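Local coordinates for DNA repair protein RAD2 (PDB 4Q0W) that is a single-stranded DNA endonuclease essential for the incision step in excision repair of DNA damaged by ultraviolet light, bulky adducts or cross-links, at residues N51-G56 and K152-L157. Sequence-based numbering, arbitrary orientation.
Sequences NSHITG and KEVQEL
The imidazole of His53 meets the carboxylate of Glu153 at its ring edge, joining two helices of the PIN-like nuclease core, an alpha/beta Rossmann-like fold of the XPG/RAD2 family. Helix 52-66 belongs to the N-domain and helix 148-160 to the I-domain; the segments run side by side in the same sense, axes 9.8 Å apart and inclined by 27°. In the first turn of its helix, His53 sets CG between its backbone N and carbonyl carbon (chi1 63°), and the ring reaches across the interface. NE2 donates to Glu153 OE2 over 2.6 Å, a short His-carboxylate hydrogen bond with an N-H...O angle of 159°. OE2 lies close to the imidazole plane and is approached nearly along its C-O axis; ring and carboxylate are almost coplanar, and the Glu153 chain is extended beyond CG. Ile54 CG1 sits over one face of the ring, offset toward its rim, while Val154 CG1 meets the edge at CD2, 3.7 Å away. An alanine in place of His53 would probably leave the Glu153 carboxylate without its N-H mate and open a gap beside Val154 CG1 and Ile54 CG1. Beside this polar pair the contact becomes apolar: Ile54 CD1 packs on Glu153 CB at 3.8 Å, crossing that side chain at about a right angle. Phe342 of helix 336-347 also touches Ile54, and Phe57 and Phe75 touch Val154. Asn51, at the N-cap position, turns its ND2 to Gln346 O instead of capping its helix, though its backbone O accepts from both Ile54 N and Thr55 N. One turn beyond Glu153, Leu157 CD2 comes to 4.1 Å from Ile54 O and 4.5 Å from Ile54 CG2.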
loop_
_atom_site.group_PDB
_atom_site.type_symbol
_atom_site.label_atom_id
_atom_site.label_comp_id
_atom_site.label_asym_id
_atom_site.label_seq_id
_atom_site.Cartn_x
_atom_site.Cartn_y
_atom_site.Cartn_z
ATOM N N ASN A 51 -8.696 31.094 -20.955
ATOM C CA ASN A 51 -9.539 30.376 -21.906
ATOM C C ASN A 51 -9.042 28.973 -22.295
ATOM O O ASN A 51 -9.300 28.498 -23.401
ATOM C CB ASN A 51 -9.800 31.238 -23.152
ATOM C CG ASN A 51 -10.754 32.401 -22.880
ATOM O OD1 ASN A 51 -11.686 32.291 -22.078
ATOM N ND2 ASN A 51 -10.525 33.518 -23.560
ATOM N N SER A 52 -8.341 28.315 -21.377
ATOM C CA SER A 52 -7.858 26.952 -21.595
ATOM C C SER A 52 -9.007 25.987 -21.872
ATOM O O SER A 52 -8.814 24.944 -22.507
ATOM C CB SER A 52 -7.078 26.467 -20.372
ATOM O OG SER A 52 -7.946 26.305 -19.262
ATOM N N HIS A 53 -10.199 26.325 -21.387
ATOM C CA HIS A 53 -11.377 25.518 -21.686
ATOM C C HIS A 53 -11.718 25.571 -23.176
ATOM O O HIS A 53 -12.207 24.588 -23.742
ATOM C CB HIS A 53 -12.569 25.980 -20.859
ATOM C CG HIS A 53 -12.995 27.387 -21.149
ATOM N ND1 HIS A 53 -12.170 28.472 -20.950
ATOM C CD2 HIS A 53 -14.166 27.884 -21.618
ATOM C CE1 HIS A 53 -12.812 29.577 -21.289
ATOM N NE2 HIS A 53 -14.022 29.248 -21.702
ATOM N N ILE A 54 -11.467 26.717 -23.808
ATOM C CA ILE A 54 -11.702 26.851 -25.243
ATOM C C ILE A 54 -10.643 26.081 -26.019
ATOM O O ILE A 54 -10.965 25.311 -26.921
ATOM C CB ILE A 54 -11.692 28.328 -25.693
ATOM C CG1 ILE A 54 -12.726 29.130 -24.901
ATOM C CG2 ILE A 54 -11.950 28.444 -27.206
ATOM C CD1 ILE A 54 -14.147 28.787 -25.242
ATOM N N THR A 55 -9.379 26.294 -25.662
ATOM C CA THR A 55 -8.272 25.592 -26.297
ATOM C C THR A 55 -8.462 24.078 -26.159
ATOM O O THR A 55 -8.308 23.329 -27.129
ATOM C CB THR A 55 -6.923 25.995 -25.663
ATOM O OG1 THR A 55 -6.724 27.403 -25.827
ATOM C CG2 THR A 55 -5.768 25.255 -26.313
ATOM N N GLY A 56 -8.816 23.642 -24.951
ATOM C CA GLY A 56 -9.004 22.231 -24.655
ATOM C C GLY A 56 -10.126 21.616 -25.466
ATOM O O GLY A 56 -9.927 20.599 -26.128
ATOM N N LYS A 152 -21.371 28.317 -21.529
ATOM C CA LYS A 152 -21.996 28.920 -22.703
ATOM C C LYS A 152 -21.005 29.040 -23.858
ATOM O O LYS A 152 -21.370 28.843 -25.020
ATOM C CB LYS A 152 -22.587 30.291 -22.361
ATOM C CG LYS A 152 -23.924 30.226 -21.635
ATOM N N GLU A 153 -19.756 29.359 -23.528
ATOM C CA GLU A 153 -18.696 29.513 -24.520
ATOM C C GLU A 153 -18.380 28.216 -25.265
ATOM O O GLU A 153 -18.296 28.200 -26.499
ATOM C CB GLU A 153 -17.423 30.055 -23.858
ATOM C CG GLU A 153 -17.432 31.584 -23.672
ATOM C CD GLU A 153 -16.421 32.065 -22.641
ATOM O OE1 GLU A 153 -16.335 33.291 -22.438
ATOM O OE2 GLU A 153 -15.722 31.220 -22.028
ATOM N N VAL A 154 -18.184 27.133 -24.519
ATOM C CA VAL A 154 -17.856 25.865 -25.160
ATOM C C VAL A 154 -19.061 25.385 -25.959
ATOM O O VAL A 154 -18.911 24.777 -27.020
ATOM C CB VAL A 154 -17.343 24.788 -24.153
ATOM C CG1 VAL A 154 -16.083 25.266 -23.473
ATOM C CG2 VAL A 154 -18.397 24.454 -23.119
ATOM N N GLN A 155 -20.264 25.698 -25.486
ATOM C CA GLN A 155 -21.441 25.287 -26.235
ATOM C C GLN A 155 -21.605 26.107 -27.519
ATOM O O GLN A 155 -22.092 25.598 -28.525
ATOM C CB GLN A 155 -22.695 25.332 -25.364
ATOM C CG GLN A 155 -22.701 24.231 -24.298
ATOM C CD GLN A 155 -23.766 24.445 -23.234
ATOM O OE1 GLN A 155 -24.445 25.475 -23.213
ATOM N NE2 GLN A 155 -23.915 23.470 -22.347
ATOM N N GLU A 156 -21.191 27.369 -27.487
ATOM C CA GLU A 156 -21.203 28.191 -28.699
ATOM C C GLU A 156 -20.206 27.607 -29.702
ATOM O O GLU A 156 -20.499 27.489 -30.886
ATOM C CB GLU A 156 -20.858 29.648 -28.376
ATOM C CG GLU A 156 -20.759 30.569 -29.604
ATOM C CD GLU A 156 -22.069 30.693 -30.354
ATOM O OE1 GLU A 156 -23.137 30.535 -29.725
ATOM O OE2 GLU A 156 -22.036 30.942 -31.579
ATOM N N LEU A 157 -19.030 27.235 -29.212
ATOM C CA LEU A 157 -18.030 26.593 -30.049
ATOM C C LEU A 157 -18.612 25.346 -30.703
ATOM O O LEU A 157 -18.527 25.176 -31.933
ATOM C CB LEU A 157 -16.795 26.247 -29.226
ATOM C CG LEU A 157 -15.649 25.538 -29.953
ATOM C CD1 LEU A 157 -15.137 26.371 -31.125
ATOM C CD2 LEU A 157 -14.530 25.239 -28.992
#